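Local coordinates for protein endonuclease and methylase LlaGI (Lactococcus lactis, PDB 5FFJ) that recognises a DNA sequence and probably methylates adenine in it, as the nuclease-deleted form of a Type ISP restriction-modification enzyme with a helicase-like ATPase, at residues Ile852-Tyr857 with Gly918-Gly923; Asp898-Ser903 with Asn922-Asp927. All blocks are in the same frame, centred on the assembly; numbering follows the deposited sequence.

Contact 1 of 2, residues Ile852-Tyr857 with Gly918-Gly923; sequences IGNPPY and GFVSNG. With nucleotides of chain B.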
ATOM      1  N   ILE A 852     -10.562  -9.446 -21.939  1.00 69.51           N
ATOM      2  CA  ILE A 852      -9.189  -9.813 -21.619  1.00 72.31           C
ATOM      3  C   ILE A 852      -8.601  -8.862 -20.582  1.00 68.37           C
ATOM      4  O   ILE A 852      -8.941  -7.682 -20.563  1.00 67.45           O
ATOM      5  CB  ILE A 852      -8.323  -9.808 -22.912  1.00 64.15           C
ATOM      6  CG1 ILE A 852      -8.241 -11.221 -23.496  1.00 68.64           C
ATOM      7  CG2 ILE A 852      -6.918  -9.241 -22.660  1.00 83.47           C
ATOM      8  CD1 ILE A 852      -7.616 -11.285 -24.881  1.00 85.30           C
ATOM      9  N   GLY A 853      -7.726  -9.374 -19.719  1.00 74.88           N
ATOM     10  CA  GLY A 853      -6.970  -8.513 -18.827  1.00 82.45           C
ATOM     11  C   GLY A 853      -6.692  -9.046 -17.434  1.00 80.40           C
ATOM     12  O   GLY A 853      -6.797 -10.244 -17.163  1.00 57.92           O
ATOM     13  N   ASN A 854      -6.312  -8.121 -16.558  1.00 79.75           N
ATOM     14  CA  ASN A 854      -6.033  -8.411 -15.161  1.00 73.04           C
ATOM     15  C   ASN A 854      -6.999  -7.624 -14.282  1.00 71.97           C
ATOM     16  O   ASN A 854      -6.704  -6.491 -13.896  1.00 66.91           O
ATOM     17  CB  ASN A 854      -4.581  -8.055 -14.821  1.00 79.53           C
ATOM     18  CG  ASN A 854      -4.174  -8.510 -13.432  1.00 70.76           C
ATOM     19  OD1 ASN A 854      -5.014  -8.832 -12.592  1.00 77.60           O
ATOM     20  ND2 ASN A 854      -2.871  -8.534 -13.184  1.00 68.71           N
ATOM     21  N   PRO A 855      -8.165  -8.214 -13.971  1.00 62.55           N
ATOM     22  CA  PRO A 855      -9.152  -7.482 -13.172  1.00 56.84           C
ATOM     23  C   PRO A 855      -8.653  -7.196 -11.761  1.00 64.70           C
ATOM     24  O   PRO A 855      -7.778  -7.907 -11.274  1.00 80.98           O
ATOM     25  CB  PRO A 855     -10.360  -8.421 -13.154  1.00 51.10           C
ATOM     26  CG  PRO A 855      -9.794  -9.775 -13.395  1.00 54.78           C
ATOM     27  CD  PRO A 855      -8.631  -9.571 -14.311  1.00 57.92           C
ATOM     28  N   PRO A 856      -9.197  -6.158 -11.111  1.00 61.56           N
ATOM     29  CA  PRO A 856      -8.751  -5.778  -9.766  1.00 73.47           C
ATOM     30  C   PRO A 856      -9.102  -6.820  -8.703  1.00 72.79           C
ATOM     31  O   PRO A 856     -10.129  -7.489  -8.825  1.00 69.53           O
ATOM     32  CB  PRO A 856      -9.497  -4.464  -9.510  1.00 74.55           C
ATOM     33  CG  PRO A 856     -10.699  -4.530 -10.383  1.00 60.41           C
ATOM     34  CD  PRO A 856     -10.274  -5.284 -11.605  1.00 63.17           C
ATOM     35  N   TYR A 857      -8.247  -6.957  -7.689  1.00 70.10           N
ATOM     36  CA  TYR A 857      -8.531  -7.821  -6.544  1.00 68.47           C
ATOM     37  C   TYR A 857      -8.760  -6.968  -5.298  1.00 64.99           C
ATOM     38  O   TYR A 857      -7.855  -6.264  -4.848  1.00 78.11           O
ATOM     39  CB  TYR A 857      -7.386  -8.806  -6.259  1.00 65.39           C
ATOM     40  CG  TYR A 857      -6.744  -9.484  -7.452  1.00 68.67           C
ATOM     41  CD1 TYR A 857      -7.395  -9.583  -8.674  1.00 73.74           C
ATOM     42  CD2 TYR A 857      -5.478 -10.044  -7.341  1.00 65.03           C
ATOM     43  CE1 TYR A 857      -6.793 -10.208  -9.751  1.00 73.25           C
ATOM     44  CE2 TYR A 857      -4.873 -10.669  -8.407  1.00 67.75           C
ATOM     45  CZ  TYR A 857      -5.533 -10.749  -9.609  1.00 69.80           C
ATOM     46  OH  TYR A 857      -4.925 -11.375 -10.674  1.00 75.56           O
ATOM     47  N   GLY A 918     -10.579 -14.182 -20.857  1.00 58.34           N
ATOM     48  CA  GLY A 918      -9.242 -14.585 -20.459  1.00 68.01           C
ATOM     49  C   GLY A 918      -8.696 -13.651 -19.395  1.00 72.69           C
ATOM     50  O   GLY A 918      -8.421 -12.480 -19.666  1.00 64.29           O
ATOM     51  N   PHE A 919      -8.536 -14.181 -18.184  1.00 70.17           N
ATOM     52  CA  PHE A 919      -8.138 -13.385 -17.027  1.00 70.45           C
ATOM     53  C   PHE A 919      -6.995 -14.018 -16.240  1.00 69.20           C
ATOM     54  O   PHE A 919      -6.835 -15.241 -16.221  1.00 68.69           O
ATOM     55  CB  PHE A 919      -9.327 -13.194 -16.075  1.00 62.47           C
ATOM     56  CG  PHE A 919     -10.246 -12.048 -16.427  1.00 67.70           C
ATOM     57  CD1 PHE A 919      -9.871 -11.055 -17.319  1.00 73.41           C
ATOM     58  CD2 PHE A 919     -11.495 -11.964 -15.836  1.00 70.22           C
ATOM     59  CE1 PHE A 919     -10.729 -10.012 -17.618  1.00 71.36           C
ATOM     60  CE2 PHE A 919     -12.356 -10.925 -16.131  1.00 58.05           C
ATOM     61  CZ  PHE A 919     -11.973  -9.949 -17.021  1.00 56.33           C
ATOM     62  N   VAL A 920      -6.206 -13.162 -15.593  1.00 66.85           N
ATOM     63  CA  VAL A 920      -5.370 -13.571 -14.476  1.00 67.69           C
ATOM     64  C   VAL A 920      -6.048 -13.012 -13.232  1.00 70.29           C
ATOM     65  O   VAL A 920      -6.308 -11.810 -13.146  1.00 73.93           O
ATOM     66  CB  VAL A 920      -3.907 -13.069 -14.594  1.00 73.99           C
ATOM     67  CG1 VAL A 920      -3.843 -11.553 -14.776  1.00 57.01           C
ATOM     68  CG2 VAL A 920      -3.100 -13.495 -13.375  1.00 81.32           C
ATOM     69  N   SER A 921      -6.361 -13.885 -12.282  1.00 66.68           N
ATOM     70  CA  SER A 921      -7.194 -13.498 -11.149  1.00 65.74           C
ATOM     71  C   SER A 921      -6.810 -14.219  -9.868  1.00 61.14           C
ATOM     72  O   SER A 921      -5.962 -15.112  -9.868  1.00 58.64           O
ATOM     73  CB  SER A 921      -8.663 -13.780 -11.466  1.00 50.22           C
ATOM     74  OG  SER A 921      -8.846 -15.144 -11.814  1.00 68.05           O
ATOM     75  N   ASN A 922      -7.444 -13.812  -8.775  1.00 60.82           N
ATOM     76  CA  ASN A 922      -7.384 -14.568  -7.536  1.00 59.94           C
ATOM     77  C   ASN A 922      -7.975 -15.950  -7.793  1.00 54.82           C
ATOM     78  O   ASN A 922      -9.109 -16.066  -8.257  1.00 63.53           O
ATOM     79  CB  ASN A 922      -8.142 -13.841  -6.423  1.00 54.63           C
ATOM     80  CG  ASN A 922      -7.926 -14.466  -5.058  1.00 59.52           C
ATOM     81  OD1 ASN A 922      -7.544 -15.631  -4.942  1.00 71.65           O
ATOM     82  ND2 ASN A 922      -8.177 -13.689  -4.010  1.00 63.08           N
ATOM     83  N   GLY A 923      -7.204 -16.992  -7.502  1.00 56.90           N
ATOM     84  CA  GLY A 923      -7.611 -18.354  -7.806  1.00 57.72           C
ATOM     85  C   GLY A 923      -8.339 -19.043  -6.666  1.00 51.72           C
ATOM     86  O   GLY A 923      -8.500 -20.263  -6.678  1.00 54.25           O
TER
ATOM     87  P    DA B  11      -7.274  -8.362  -0.741  1.00 45.46           P
ATOM     88  OP1  DA B  11      -7.142  -6.950  -0.320  1.00 54.29           O
ATOM     89  OP2  DA B  11      -8.377  -8.762  -1.647  1.00 62.12           O
ATOM     90  O5'  DA B  11      -5.884  -8.816  -1.393  1.00 50.04           O
ATOM     91  C5'  DA B  11      -5.614  -8.550  -2.763  1.00 47.46           C
ATOM     92  C4'  DA B  11      -4.120  -8.495  -3.015  1.00 51.40           C
ATOM     93  O4'  DA B  11      -3.862  -8.517  -4.446  1.00 54.92           O
ATOM     94  C3'  DA B  11      -3.435  -7.233  -2.515  1.00 46.91           C
ATOM     95  O3'  DA B  11      -2.048  -7.468  -2.246  1.00 61.07           O
ATOM     96  C2'  DA B  11      -3.638  -6.301  -3.700  1.00 57.13           C
ATOM     97  C1'  DA B  11      -3.364  -7.252  -4.861  1.00 63.36           C
ATOM     98  N9   DA B  11      -4.005  -6.901  -6.127  1.00 61.66           N
ATOM     99  C8   DA B  11      -5.100  -6.105  -6.322  1.00 66.97           C
ATOM    100  N7   DA B  11      -5.454  -5.994  -7.582  1.00 75.62           N
ATOM    101  C5   DA B  11      -4.534  -6.779  -8.256  1.00 72.88           C
ATOM    102  C6   DA B  11      -4.360  -7.082  -9.621  1.00 81.46           C
ATOM    103  N6   DA B  11      -5.149  -6.602 -10.586  1.00 89.59           N
ATOM    104  N1   DA B  11      -3.341  -7.899  -9.956  1.00 82.47           N
ATOM    105  C2   DA B  11      -2.553  -8.376  -8.987  1.00 75.11           C
ATOM    106  N3   DA B  11      -2.618  -8.161  -7.676  1.00 69.57           N
ATOM    107  C4   DA B  11      -3.638  -7.347  -7.374  1.00 64.53           C
ATOM    108  P    DC B  10      -9.099 -14.898  -0.793  1.00 49.33           P
ATOM    109  OP1  DC B  10      -9.597 -14.864  -2.188  1.00 54.61           O
ATOM    110  OP2  DC B  10      -8.281 -16.053  -0.352  1.00 52.12           O
ATOM    111  O5'  DC B  10      -8.284 -13.558  -0.474  1.00 27.78           O
ATOM    112  C5'  DC B  10      -8.863 -12.295  -0.777  1.00 44.74           C
ATOM    113  C4'  DC B  10      -8.692 -11.316   0.375  1.00 45.51           C
ATOM    114  O4'  DC B  10      -8.927 -11.999   1.641  1.00 51.21           O
ATOM    115  C3'  DC B  10      -7.297 -10.689   0.482  1.00 46.07           C
ATOM    116  O3'  DC B  10      -7.389  -9.267   0.581  1.00 49.13           O
ATOM    117  C2'  DC B  10      -6.706 -11.321   1.738  1.00 41.76           C
ATOM    118  C1'  DC B  10      -7.940 -11.612   2.571  1.00 53.63           C
ATOM    119  N1   DC B  10      -7.747 -12.715   3.571  1.00 46.61           N
ATOM    120  C2   DC B  10      -7.686 -12.428   4.945  1.00 43.70           C
ATOM    121  O2   DC B  10      -7.801 -11.257   5.329  1.00 49.72           O
ATOM    122  N3   DC B  10      -7.504 -13.453   5.818  1.00 43.01           N
ATOM    123  C4   DC B  10      -7.384 -14.704   5.365  1.00 39.17           C
ATOM    124  N4   DC B  10      -7.205 -15.684   6.257  1.00 47.72           N
ATOM    125  C5   DC B  10      -7.440 -15.006   3.977  1.00 37.92           C
ATOM    126  C6   DC B  10      -7.618 -13.994   3.127  1.00 42.45           C
TER
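The NPPY sequence, which matches motif IV of N6-adenine DNA methyltransferases, follows directly on strand 850-853 in the Rossmann-like sheet of the methylase. Here that strand runs parallel to strand 915-922, with Ile852 paired to Gly918 and Gly853 to Phe919. Gly853 N donates to Gly918 O at 3.2 Å, nearly along the C=O axis, and Val920 N returns a weak bond to Gly853 O. Gly853 has positive phi (144°), and a CB there would jam against the carbonyl oxygen of Ile852. Just past the strand, the Pro855 ring lies on Phe919: Pro855 CD sits over the aromatic face, 3.7 Å from the centroid, as a CH-pi contact.

Tyr857 carries the motif to the DNA. Its CG lies anti to the carbonyl carbon (chi1 -42°), and the ring takes the adenine of DA11 of chain B over one face. From the root outward, CB meets DA11 C8 at 3.5 Å and CG lies near C5; CD2 and CE2 follow the six-membered ring past C4 to C2, while CD1 lies near C5 and C6. CE1 and CZ come near Ser921 CA, CE1 at 3.6 Å, and CZ also has DA11 N1 close by. Asn922 N lies over the opposite face, toward the rim, so the tyrosine is layered between base and strand end. Backbone groups also face the base: Tyr857 N is 3.0 Å from DA11 N7, and Pro855 O is as close to the amino N6. This pocket is consistent with a target adenine held for methyl transfer, as in related enzymes. At the tip, Tyr857 OH donates to Val920 O at 2.9 Å, approaching from above the carbonyl plane, 55° out of it.

Contact 2 of 2, residues Asp898-Ser903 with Asn922-Asp927; sequences DSYVLS and NGSYID. With nucleotides of chain B.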
ATOM      1  N   ASP A 898     -16.024  -9.757  -4.001  1.00 59.10           N
ATOM      2  CA  ASP A 898     -14.649  -9.362  -4.285  1.00 62.95           C
ATOM      3  C   ASP A 898     -14.591  -8.811  -5.703  1.00 64.54           C
ATOM      4  O   ASP A 898     -15.266  -9.320  -6.598  1.00 61.73           O
ATOM      5  CB  ASP A 898     -13.694 -10.549  -4.119  1.00 65.75           C
ATOM      6  CG  ASP A 898     -12.227 -10.145  -4.178  1.00 63.55           C
ATOM      7  OD1 ASP A 898     -11.864  -9.269  -4.992  1.00 57.63           O
ATOM      8  OD2 ASP A 898     -11.429 -10.716  -3.404  1.00 69.62           O
ATOM      9  N   SER A 899     -13.782  -7.773  -5.898  1.00 64.95           N
ATOM     10  CA  SER A 899     -13.687  -7.087  -7.184  1.00 55.92           C
ATOM     11  C   SER A 899     -13.433  -8.039  -8.349  1.00 52.95           C
ATOM     12  O   SER A 899     -13.940  -7.828  -9.450  1.00 57.44           O
ATOM     13  CB  SER A 899     -12.575  -6.036  -7.138  1.00 51.82           C
ATOM     14  OG  SER A 899     -12.864  -5.028  -6.186  1.00 62.56           O
ATOM     15  N   TYR A 900     -12.652  -9.087  -8.109  1.00 61.22           N
ATOM     16  CA  TYR A 900     -12.306 -10.018  -9.175  1.00 55.09           C
ATOM     17  C   TYR A 900     -13.503 -10.898  -9.521  1.00 49.86           C
ATOM     18  O   TYR A 900     -13.624 -11.377 -10.646  1.00 52.90           O
ATOM     19  CB  TYR A 900     -11.091 -10.869  -8.778  1.00 65.33           C
ATOM     20  CG  TYR A 900     -11.413 -12.187  -8.106  1.00 58.08           C
ATOM     21  CD1 TYR A 900     -11.631 -13.335  -8.858  1.00 54.10           C
ATOM     22  CD2 TYR A 900     -11.469 -12.291  -6.721  1.00 58.63           C
ATOM     23  CE1 TYR A 900     -11.915 -14.542  -8.254  1.00 59.04           C
ATOM     24  CE2 TYR A 900     -11.753 -13.497  -6.107  1.00 57.01           C
ATOM     25  CZ  TYR A 900     -11.973 -14.619  -6.879  1.00 57.02           C
ATOM     26  OH  TYR A 900     -12.254 -15.825  -6.281  1.00 54.71           O
ATOM     27  N   VAL A 901     -14.391 -11.100  -8.553  1.00 47.98           N
ATOM     28  CA  VAL A 901     -15.615 -11.862  -8.788  1.00 64.11           C
ATOM     29  C   VAL A 901     -16.653 -10.968  -9.460  1.00 59.39           C
ATOM     30  O   VAL A 901     -17.467 -11.434 -10.257  1.00 58.22           O
ATOM     31  CB  VAL A 901     -16.193 -12.436  -7.483  1.00 66.72           C
ATOM     32  CG1 VAL A 901     -17.351 -13.376  -7.784  1.00 56.53           C
ATOM     33  CG2 VAL A 901     -15.115 -13.171  -6.705  1.00 61.15           C
ATOM     34  N   LEU A 902     -16.621  -9.680  -9.127  1.00 54.36           N
ATOM     35  CA  LEU A 902     -17.443  -8.694  -9.817  1.00 53.09           C
ATOM     36  C   LEU A 902     -17.024  -8.607 -11.280  1.00 64.91           C
ATOM     37  O   LEU A 902     -17.866  -8.520 -12.174  1.00 69.62           O
ATOM     38  CB  LEU A 902     -17.320  -7.319  -9.156  1.00 48.04           C
ATOM     39  CG  LEU A 902     -17.752  -7.196  -7.694  1.00 55.05           C
ATOM     40  CD1 LEU A 902     -17.540  -5.770  -7.196  1.00 46.97           C
ATOM     41  CD2 LEU A 902     -19.199  -7.615  -7.513  1.00 47.01           C
ATOM     42  N   SER A 903     -15.715  -8.632 -11.514  1.00 58.57           N
ATOM     43  CA  SER A 903     -15.169  -8.535 -12.862  1.00 60.07           C
ATOM     44  C   SER A 903     -15.628  -9.695 -13.738  1.00 62.09           C
ATOM     45  O   SER A 903     -15.974  -9.502 -14.902  1.00 75.52           O
ATOM     46  CB  SER A 903     -13.642  -8.493 -12.815  1.00 68.17           C
ATOM     47  OG  SER A 903     -13.185  -7.335 -12.139  1.00 68.39           O
ATOM     48  N   ASN A 922      -7.444 -13.812  -8.775  1.00 60.82           N
ATOM     49  CA  ASN A 922      -7.384 -14.568  -7.536  1.00 59.94           C
ATOM     50  C   ASN A 922      -7.975 -15.950  -7.793  1.00 54.82           C
ATOM     51  O   ASN A 922      -9.109 -16.066  -8.257  1.00 63.53           O
ATOM     52  CB  ASN A 922      -8.142 -13.841  -6.423  1.00 54.63           C
ATOM     53  CG  ASN A 922      -7.926 -14.466  -5.058  1.00 59.52           C
ATOM     54  OD1 ASN A 922      -7.544 -15.631  -4.942  1.00 71.65           O
ATOM     55  ND2 ASN A 922      -8.177 -13.689  -4.010  1.00 63.08           N
ATOM     56  N   GLY A 923      -7.204 -16.992  -7.502  1.00 56.90           N
ATOM     57  CA  GLY A 923      -7.611 -18.354  -7.806  1.00 57.72           C
ATOM     58  C   GLY A 923      -8.339 -19.043  -6.666  1.00 51.72           C
ATOM     59  O   GLY A 923      -8.500 -20.263  -6.678  1.00 54.25           O
ATOM     60  N   SER A 924      -8.780 -18.265  -5.683  1.00 48.60           N
ATOM     61  CA  SER A 924      -9.458 -18.812  -4.510  1.00 64.05           C
ATOM     62  C   SER A 924     -10.684 -19.635  -4.891  1.00 67.90           C
ATOM     63  O   SER A 924     -10.918 -20.708  -4.335  1.00 57.63           O
ATOM     64  CB  SER A 924      -9.876 -17.687  -3.559  1.00 53.39           C
ATOM     65  OG  SER A 924     -10.824 -16.830  -4.169  1.00 69.19           O
ATOM     66  N   TYR A 925     -11.451 -19.133  -5.853  1.00 62.33           N
ATOM     67  CA  TYR A 925     -12.735 -19.728  -6.207  1.00 62.12           C
ATOM     68  C   TYR A 925     -12.625 -21.176  -6.680  1.00 58.63           C
ATOM     69  O   TYR A 925     -13.628 -21.889  -6.714  1.00 60.65           O
ATOM     70  CB  TYR A 925     -13.415 -18.896  -7.292  1.00 62.29           C
ATOM     71  CG  TYR A 925     -12.701 -18.945  -8.618  1.00 57.46           C
ATOM     72  CD1 TYR A 925     -12.980 -19.946  -9.538  1.00 58.20           C
ATOM     73  CD2 TYR A 925     -11.747 -17.995  -8.948  1.00 62.65           C
ATOM     74  CE1 TYR A 925     -12.329 -20.000 -10.745  1.00 59.18           C
ATOM     75  CE2 TYR A 925     -11.092 -18.041 -10.156  1.00 61.30           C
ATOM     76  CZ  TYR A 925     -11.387 -19.045 -11.050  1.00 62.77           C
ATOM     77  OH  TYR A 925     -10.736 -19.092 -12.253  1.00 73.44           O
ATOM     78  N   ILE A 926     -11.422 -21.604  -7.058  1.00 41.22           N
ATOM     79  CA  ILE A 926     -11.213 -22.976  -7.518  1.00 52.13           C
ATOM     80  C   ILE A 926     -11.645 -23.950  -6.431  1.00 56.45           C
ATOM     81  O   ILE A 926     -12.458 -24.845  -6.667  1.00 47.36           O
ATOM     82  CB  ILE A 926      -9.740 -23.243  -7.894  1.00 57.63           C
ATOM     83  CG1 ILE A 926      -9.293 -22.290  -9.002  1.00 62.94           C
ATOM     84  CG2 ILE A 926      -9.557 -24.691  -8.352  1.00 51.96           C
ATOM     85  CD1 ILE A 926      -7.818 -22.371  -9.328  1.00 50.26           C
ATOM     86  N   ASP A 927     -11.087 -23.765  -5.239  1.00 57.28           N
ATOM     87  CA  ASP A 927     -11.496 -24.522  -4.064  1.00 55.10           C
ATOM     88  C   ASP A 927     -11.704 -23.550  -2.911  1.00 58.85           C
ATOM     89  O   ASP A 927     -10.749 -23.048  -2.318  1.00 90.21           O
ATOM     90  CB  ASP A 927     -10.457 -25.585  -3.703  1.00 64.08           C
ATOM     91  CG  ASP A 927     -11.056 -26.756  -2.942  1.00 62.81           C
ATOM     92  OD1 ASP A 927     -12.188 -27.170  -3.275  1.00 65.81           O
ATOM     93  OD2 ASP A 927     -10.391 -27.269  -2.016  1.00 59.50           O
TER
ATOM     94  P    DC B  10      -9.099 -14.898  -0.793  1.00 49.33           P
ATOM     95  OP1  DC B  10      -9.597 -14.864  -2.188  1.00 54.61           O
ATOM     96  OP2  DC B  10      -8.281 -16.053  -0.352  1.00 52.12           O
ATOM     97  O5'  DC B  10      -8.284 -13.558  -0.474  1.00 27.78           O
ATOM     98  C5'  DC B  10      -8.863 -12.295  -0.777  1.00 44.74           C
ATOM     99  C4'  DC B  10      -8.692 -11.316   0.375  1.00 45.51           C
ATOM    100  O4'  DC B  10      -8.927 -11.999   1.641  1.00 51.21           O
ATOM    101  C3'  DC B  10      -7.297 -10.689   0.482  1.00 46.07           C
ATOM    102  O3'  DC B  10      -7.389  -9.267   0.581  1.00 49.13           O
ATOM    103  C2'  DC B  10      -6.706 -11.321   1.738  1.00 41.76           C
ATOM    104  C1'  DC B  10      -7.940 -11.612   2.571  1.00 53.63           C
ATOM    105  N1   DC B  10      -7.747 -12.715   3.571  1.00 46.61           N
ATOM    106  C2   DC B  10      -7.686 -12.428   4.945  1.00 43.70           C
ATOM    107  O2   DC B  10      -7.801 -11.257   5.329  1.00 49.72           O
ATOM    108  N3   DC B  10      -7.504 -13.453   5.818  1.00 43.01           N
ATOM    109  C4   DC B  10      -7.384 -14.704   5.365  1.00 39.17           C
ATOM    110  N4   DC B  10      -7.205 -15.684   6.257  1.00 47.72           N
ATOM    111  C5   DC B  10      -7.440 -15.006   3.977  1.00 37.92           C
ATOM    112  C6   DC B  10      -7.618 -13.994   3.127  1.00 42.45           C
TER
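The first turn of helix 899-910 faces a short 3-10 segment around Ser924-Ile926, the backbones coming closest at Tyr900 and Asn922, whose CA atoms are 6.9 Å apart. An N-cap starts the helix and an Asx turn leads out of strand 915-922. In the cap, Asp898 OD1 accepts from Tyr900 N at an almost straight 167°; the same oxygen also takes the backbone N of Ser858. In the turn, Asn922 OD1 accepts from Ser924 N at 3.0 Å.

The Tyr900 ring reaches across between the two elements. Asn922 CB stands over one of its faces, 3.7 Å from the centroid and 16° off the normal, a CH-pi contact, while Val901 CG2 of its own helix lies over the opposite face. Along the rim, Tyr900 CE1 packs 3.5 Å from Tyr925 CD2, and the hydroxyl comes to the edge of the Tyr925 ring. Replacing Tyr900 by a leucine would remove both the flat face under Asn922 and the hydroxyl that meets Ser924, and would probably loosen the positioning of these two DNA-contacting residues.

Both residues turn to the backbone of the bound DNA. Asn922 CG is anti to its backbone N (chi1 -171°), so the amide extends toward the phosphate, and ND2 lies 2.6 Å from OP1 of DC10 of chain B, a weak, bent bond. Ser924 OG gives the same phosphate oxygen a second weak bond at 3.0 Å, and itself accepts a weak bond from Tyr900 OH at 2.7 Å.

Both contacts are buried within the methylase, but contact 1 begins inside the parallel part of the central sheet whereas contact 2 ties a helix start to the turn where a strand ends. Backbone pairing and an aromatic layered on a base mark the first; a helix N-cap, an Asx turn, a CH-pi face and weak bonds to a phosphate mark the second. They share Asn922 and Gly923, where strand 915-922 runs out, and their centres lie about 8 Å apart. They also touch directly: Pro855 CB packs on Ser903 OG, and Pro856 O on Ser899 CB. Adjacent nucleotides of one DNA strand are met through a base in contact 1 and a phosphate in contact 2.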